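Local coordinates for protein STE5 (PDB 3FZE), which serves as a scaffold in the yeast pheromone response, its minimal scaffold domain helping the kinase Ste7 to phosphorylate the MAP kinase Fus3, at residues Ile113-Asn118 against Ser126-Asp131; Leu146-Gly151 against Thr171-Thr176. All coordinates share one frame; numbering follows the deposited sequence.

How the contacts relate
From the N terminus the chain has already laid down strands 19-26, 55-60 and 65-68 when it reaches strand 111-117; contact 1 then folds the following loop back onto that strand, closing a short loop of seven intervening residues. Strand 145-150 comes next and opens contact 2, which closes after strand 165-167, when helix 170-180 packs on it. The two loops lie in series, neither enclosing nor crossing the other. Their strands are parallel neighbours in one sheet: A115 exchanges backbone hydrogen bonds with L146 and I148, and V116 packs on V150. Contact 1 places its loop on one face of this sheet and contact 2 a helix on the other, so central strands are covered from both sides.

Contact 1: Ile113-Asn118 against Ser126-Asp131; sequences IVAVSN and SILFQD
A115 lies closest to L128 and S117 to I127, with CA atoms 6.9 and 7.0 Å apart, so the short 3-10 segment 127-129 packs against the C-terminal half of strand 111-117 with no direct hydrogen bond between the two. The apolar ends do the touching. I127 CG1 stands between its backbone N and carbonyl carbon (chi1 68°), from where I127 CD1 reaches A115 CB at 4.0 Å and the chain behind it runs past S117 CB. L128 lies alongside the strand: its branch point L128 CG meets S117 CB at 3.9 Å, while L128 CD2 comes up to A115 O at 3.6 Å. Cutting L128 back to an alanine is likely to open a gap beside S117 CB and A115 O and to take an apolar neighbour from K149. Polar links are indirect. A water donates to S117 OG at 2.9 Å and also bonds to S126 OG, which accepts from L128 N at 3.1 Å to form an ST turn. S117 OG further bonds to Q25 and S119, and Q25 OE1 also takes I127 N, so one glutamine side chain joins strand and loop. V116 points the other way, to W170 of helix 170-180. Such a loop, folded back against a central parallel strand on one face of the sheet, fits the alpha/beta/alpha, vWA-like fold of this domain.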
loop_
_atom_site.group_PDB
_atom_site.type_symbol
_atom_site.label_atom_id
_atom_site.label_comp_id
_atom_site.label_asym_id
_atom_site.label_seq_id
_atom_site.Cartn_x
_atom_site.Cartn_y
_atom_site.Cartn_z
ATOM N N ILE A 113 -5.602 6.193 -2.427
ATOM C CA ILE A 113 -4.813 5.694 -1.312
ATOM C C ILE A 113 -5.037 4.206 -1.143
ATOM O O ILE A 113 -6.174 3.751 -1.023
ATOM C CB ILE A 113 -5.172 6.408 0.006
ATOM C CG1 ILE A 113 -4.997 7.913 -0.145
ATOM C CG2 ILE A 113 -4.326 5.864 1.155
ATOM C CD1 ILE A 113 -3.598 8.318 -0.443
ATOM N N VAL A 114 -3.944 3.448 -1.128
ATOM C CA VAL A 114 -4.040 2.005 -1.006
ATOM C C VAL A 114 -3.212 1.590 0.202
ATOM O O VAL A 114 -1.990 1.695 0.186
ATOM C CB VAL A 114 -3.524 1.294 -2.271
ATOM C CG1 VAL A 114 -3.650 -0.216 -2.127
ATOM C CG2 VAL A 114 -4.295 1.780 -3.502
ATOM N N ALA A 115 -3.884 1.147 1.255
ATOM C CA ALA A 115 -3.206 0.745 2.482
ATOM C C ALA A 115 -3.331 -0.762 2.668
ATOM O O ALA A 115 -4.431 -1.288 2.797
ATOM C CB ALA A 115 -3.784 1.500 3.691
ATOM N N VAL A 116 -2.197 -1.457 2.662
ATOM C CA VAL A 116 -2.198 -2.903 2.776
ATOM C C VAL A 116 -1.264 -3.320 3.911
ATOM O O VAL A 116 -0.142 -2.813 4.019
ATOM C CB VAL A 116 -1.736 -3.576 1.466
ATOM C CG1 VAL A 116 -1.973 -5.080 1.529
ATOM C CG2 VAL A 116 -2.456 -2.965 0.249
ATOM N N SER A 117 -1.720 -4.239 4.754
ATOM C CA SER A 117 -0.927 -4.671 5.908
ATOM C C SER A 117 -1.142 -6.160 6.174
ATOM O O SER A 117 -2.246 -6.674 5.992
ATOM C CB SER A 117 -1.314 -3.853 7.145
ATOM O OG SER A 117 -0.640 -4.304 8.317
ATOM N N ASN A 118 -0.092 -6.852 6.600
ATOM C CA ASN A 118 -0.250 -8.236 7.034
ATOM C C ASN A 118 0.027 -8.399 8.525
ATOM O O ASN A 118 0.108 -9.521 9.020
ATOM C CB ASN A 118 0.661 -9.172 6.237
ATOM C CG ASN A 118 2.115 -9.034 6.630
ATOM O OD1 ASN A 118 2.518 -8.004 7.171
ATOM N ND2 ASN A 118 2.913 -10.068 6.364
ATOM N N SER A 126 -1.454 -1.228 13.795
ATOM C CA SER A 126 -1.828 -1.526 12.416
ATOM C C SER A 126 -2.263 -0.264 11.673
ATOM O O SER A 126 -3.092 0.499 12.172
ATOM C CB SER A 126 -2.945 -2.576 12.396
ATOM O OG SER A 126 -3.587 -2.625 11.130
ATOM N N ILE A 127 -1.707 -0.042 10.483
ATOM C CA ILE A 127 -2.091 1.126 9.691
ATOM C C ILE A 127 -3.570 1.087 9.275
ATOM O O ILE A 127 -4.144 2.104 8.864
ATOM C CB ILE A 127 -1.188 1.300 8.435
ATOM C CG1 ILE A 127 -1.435 0.169 7.432
ATOM C CG2 ILE A 127 0.285 1.362 8.839
ATOM C CD1 ILE A 127 -0.802 0.403 6.062
ATOM N N LEU A 128 -4.196 -0.079 9.396
ATOM C CA LEU A 128 -5.568 -0.238 8.927
ATOM C C LEU A 128 -6.599 0.396 9.877
ATOM O O LEU A 128 -7.756 0.589 9.499
ATOM C CB LEU A 128 -5.886 -1.720 8.674
ATOM C CG LEU A 128 -4.934 -2.483 7.745
ATOM C CD1 LEU A 128 -5.277 -3.954 7.685
ATOM C CD2 LEU A 128 -4.972 -1.887 6.345
ATOM N N PHE A 129 -6.176 0.740 11.090
ATOM C CA PHE A 129 -7.070 1.371 12.065
ATOM C C PHE A 129 -7.009 2.896 12.011
ATOM O O PHE A 129 -7.736 3.577 12.734
ATOM C CB PHE A 129 -6.716 0.936 13.498
ATOM C CG PHE A 129 -7.035 -0.497 13.797
ATOM C CD1 PHE A 129 -8.151 -0.830 14.539
ATOM C CD2 PHE A 129 -6.216 -1.511 13.341
ATOM C CE1 PHE A 129 -8.445 -2.150 14.818
ATOM C CE2 PHE A 129 -6.508 -2.830 13.613
ATOM C CZ PHE A 129 -7.622 -3.152 14.352
ATOM N N GLN A 130 -6.130 3.435 11.177
ATOM C CA GLN A 130 -5.789 4.850 11.285
ATOM C C GLN A 130 -6.743 5.704 10.457
ATOM O O GLN A 130 -7.480 5.179 9.629
ATOM C CB GLN A 130 -4.318 5.068 10.912
ATOM C CG GLN A 130 -3.368 4.363 11.883
ATOM C CD GLN A 130 -1.911 4.386 11.446
ATOM O OE1 GLN A 130 -1.540 5.115 10.523
ATOM N NE2 GLN A 130 -1.076 3.571 12.105
ATOM N N ASP A 131 -6.751 7.012 10.698
ATOM C CA ASP A 131 -7.707 7.875 10.010
ATOM C C ASP A 131 -7.090 8.562 8.792
ATOM O O ASP A 131 -6.194 9.401 8.911
ATOM C CB ASP A 131 -8.379 8.874 10.966
ATOM C CG ASP A 131 -7.465 10.017 11.374
ATOM O OD1 ASP A 131 -6.229 9.834 11.374
ATOM O OD2 ASP A 131 -7.993 11.101 11.703
HETATM O O HOH W 1 -2.800 -5.024 10.080
#

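Contact 2: Leu146-Gly151 against Thr171-Thr176; sequences LKIKVG and TFVLET
Just before V173, the helix residue that meets I148 and V150, the carbonyl oxygen F172 O is gripped twice by T176. The hydroxyl T176 OG1 donates to F172 O at 2.7 Å and the backbone T176 N at 3.0 Å, arriving from opposite faces of the carbonyl plane. With chi1 at -62°, T176 OG1 turns back toward the preceding turn of the helix, where it also lies 3.6 Å above the plane of the F172 ring, over its centre. Across the contact everything is apolar and rests on one valine. I148 and V173 approach tip to tip, with two methyl pairs: I148 CG2 meets V173 CG2, and I148 CD1 meets V173 CG1, each at 3.9 Å. V150 comes in obliquely, V150 CG2 touching the same V173 CG2 at 4.0 Å. V173 holds CG1 anti to its backbone N (chi1 171°), which turns its two methyls so that CG2 serves both strand residues and CG1 the end of I148. Helix 170-180 thus lies against strand 145-150, with A167 of edge strand 165-167 beside both I148 and V173, helix 2-14 next to F172 and T176, and helix 35-50 against T171 and L174.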
loop_
_atom_site.group_PDB
_atom_site.type_symbol
_atom_site.label_atom_id
_atom_site.label_comp_id
_atom_site.label_asym_id
_atom_site.label_seq_id
_atom_site.Cartn_x
_atom_site.Cartn_y
_atom_site.Cartn_z
ATOM N N LEU A 146 -8.557 2.710 0.122
ATOM C CA LEU A 146 -8.707 1.264 0.235
ATOM C C LEU A 146 -7.840 0.686 1.356
ATOM O O LEU A 146 -6.653 0.973 1.441
ATOM C CB LEU A 146 -8.392 0.639 -1.129
ATOM C CG LEU A 146 -7.973 -0.808 -1.342
ATOM C CD1 LEU A 146 -8.133 -1.163 -2.816
ATOM C CD2 LEU A 146 -6.539 -0.975 -0.909
ATOM N N LYS A 147 -8.448 -0.122 2.219
ATOM C CA LYS A 147 -7.749 -0.710 3.357
ATOM C C LYS A 147 -7.842 -2.225 3.286
ATOM O O LYS A 147 -8.939 -2.788 3.340
ATOM C CB LYS A 147 -8.352 -0.212 4.669
ATOM C CG LYS A 147 -8.233 1.286 4.870
ATOM C CD LYS A 147 -8.957 1.731 6.128
ATOM C CE LYS A 147 -8.982 3.244 6.236
ATOM N NZ LYS A 147 -9.897 3.716 7.319
ATOM N N ILE A 148 -6.695 -2.882 3.157
ATOM C CA ILE A 148 -6.673 -4.323 2.935
ATOM C C ILE A 148 -5.783 -5.072 3.919
ATOM O O ILE A 148 -4.615 -4.727 4.129
ATOM C CB ILE A 148 -6.230 -4.691 1.499
ATOM C CG1 ILE A 148 -7.122 -4.010 0.456
ATOM C CG2 ILE A 148 -6.257 -6.205 1.309
ATOM C CD1 ILE A 148 -6.634 -4.206 -0.980
ATOM N N LYS A 149 -6.350 -6.110 4.516
ATOM C CA LYS A 149 -5.620 -6.951 5.444
ATOM C C LYS A 149 -5.220 -8.240 4.736
ATOM O O LYS A 149 -6.072 -8.998 4.270
ATOM C CB LYS A 149 -6.485 -7.252 6.670
ATOM C CG LYS A 149 -5.704 -7.582 7.928
ATOM C CD LYS A 149 -4.926 -8.868 7.768
ATOM C CE LYS A 149 -4.249 -9.267 9.064
ATOM N NZ LYS A 149 -3.630 -10.603 8.922
ATOM N N VAL A 150 -3.915 -8.475 4.641
ATOM C CA VAL A 150 -3.406 -9.721 4.084
ATOM C C VAL A 150 -3.318 -10.771 5.194
ATOM O O VAL A 150 -2.661 -10.561 6.212
ATOM C CB VAL A 150 -2.042 -9.518 3.412
ATOM C CG1 VAL A 150 -1.435 -10.857 3.036
ATOM C CG2 VAL A 150 -2.193 -8.610 2.195
ATOM N N GLY A 151 -4.003 -11.890 4.996
ATOM C CA GLY A 151 -4.125 -12.918 6.016
ATOM C C GLY A 151 -5.502 -12.853 6.650
ATOM O O GLY A 151 -5.849 -11.862 7.295
ATOM N N THR A 171 0.457 -11.615 -3.014
ATOM C CA THR A 171 0.440 -11.852 -4.448
ATOM C C THR A 171 -0.941 -11.560 -5.025
ATOM O O THR A 171 -1.064 -10.865 -6.036
ATOM C CB THR A 171 0.881 -13.289 -4.774
ATOM O OG1 THR A 171 2.273 -13.437 -4.466
ATOM C CG2 THR A 171 0.658 -13.603 -6.253
ATOM N N PHE A 172 -1.982 -12.067 -4.371
ATOM C CA PHE A 172 -3.333 -11.862 -4.885
ATOM C C PHE A 172 -3.716 -10.389 -4.889
ATOM O O PHE A 172 -4.229 -9.881 -5.885
ATOM C CB PHE A 172 -4.378 -12.665 -4.099
ATOM C CG PHE A 172 -5.778 -12.421 -4.572
ATOM C CD1 PHE A 172 -6.293 -13.136 -5.636
ATOM C CD2 PHE A 172 -6.560 -11.439 -3.986
ATOM C CE1 PHE A 172 -7.575 -12.896 -6.095
ATOM C CE2 PHE A 172 -7.840 -11.192 -4.441
ATOM C CZ PHE A 172 -8.345 -11.921 -5.497
ATOM N N VAL A 173 -3.458 -9.705 -3.779
ATOM C CA VAL A 173 -3.781 -8.287 -3.668
ATOM C C VAL A 173 -3.059 -7.465 -4.725
ATOM O O VAL A 173 -3.673 -6.667 -5.445
ATOM C CB VAL A 173 -3.402 -7.732 -2.282
ATOM C CG1 VAL A 173 -3.538 -6.213 -2.259
ATOM C CG2 VAL A 173 -4.273 -8.358 -1.211
ATOM N N LEU A 174 -1.753 -7.671 -4.832
ATOM C CA LEU A 174 -0.933 -6.854 -5.721
ATOM C C LEU A 174 -1.108 -7.197 -7.207
ATOM O O LEU A 174 -1.098 -6.308 -8.055
ATOM C CB LEU A 174 0.537 -6.902 -5.290
ATOM C CG LEU A 174 0.767 -6.271 -3.915
ATOM C CD1 LEU A 174 2.202 -6.492 -3.448
ATOM C CD2 LEU A 174 0.422 -4.788 -3.958
ATOM N N GLU A 175 -1.278 -8.481 -7.521
ATOM C CA GLU A 175 -1.583 -8.882 -8.893
ATOM C C GLU A 175 -2.937 -8.304 -9.298
ATOM O O GLU A 175 -3.097 -7.809 -10.416
ATOM C CB GLU A 175 -1.563 -10.411 -9.070
ATOM C CG GLU A 175 -0.148 -10.986 -9.133
ATOM C CD GLU A 175 -0.109 -12.451 -9.543
ATOM O OE1 GLU A 175 -1.165 -13.104 -9.527
ATOM O OE2 GLU A 175 0.989 -12.946 -9.874
ATOM N N THR A 176 -3.903 -8.349 -8.387
ATOM C CA THR A 176 -5.223 -7.801 -8.680
ATOM C C THR A 176 -5.138 -6.300 -8.923
ATOM O O THR A 176 -5.745 -5.768 -9.860
ATOM C CB THR A 176 -6.239 -8.086 -7.559
ATOM O OG1 THR A 176 -6.410 -9.500 -7.430
ATOM C CG2 THR A 176 -7.594 -7.456 -7.907
#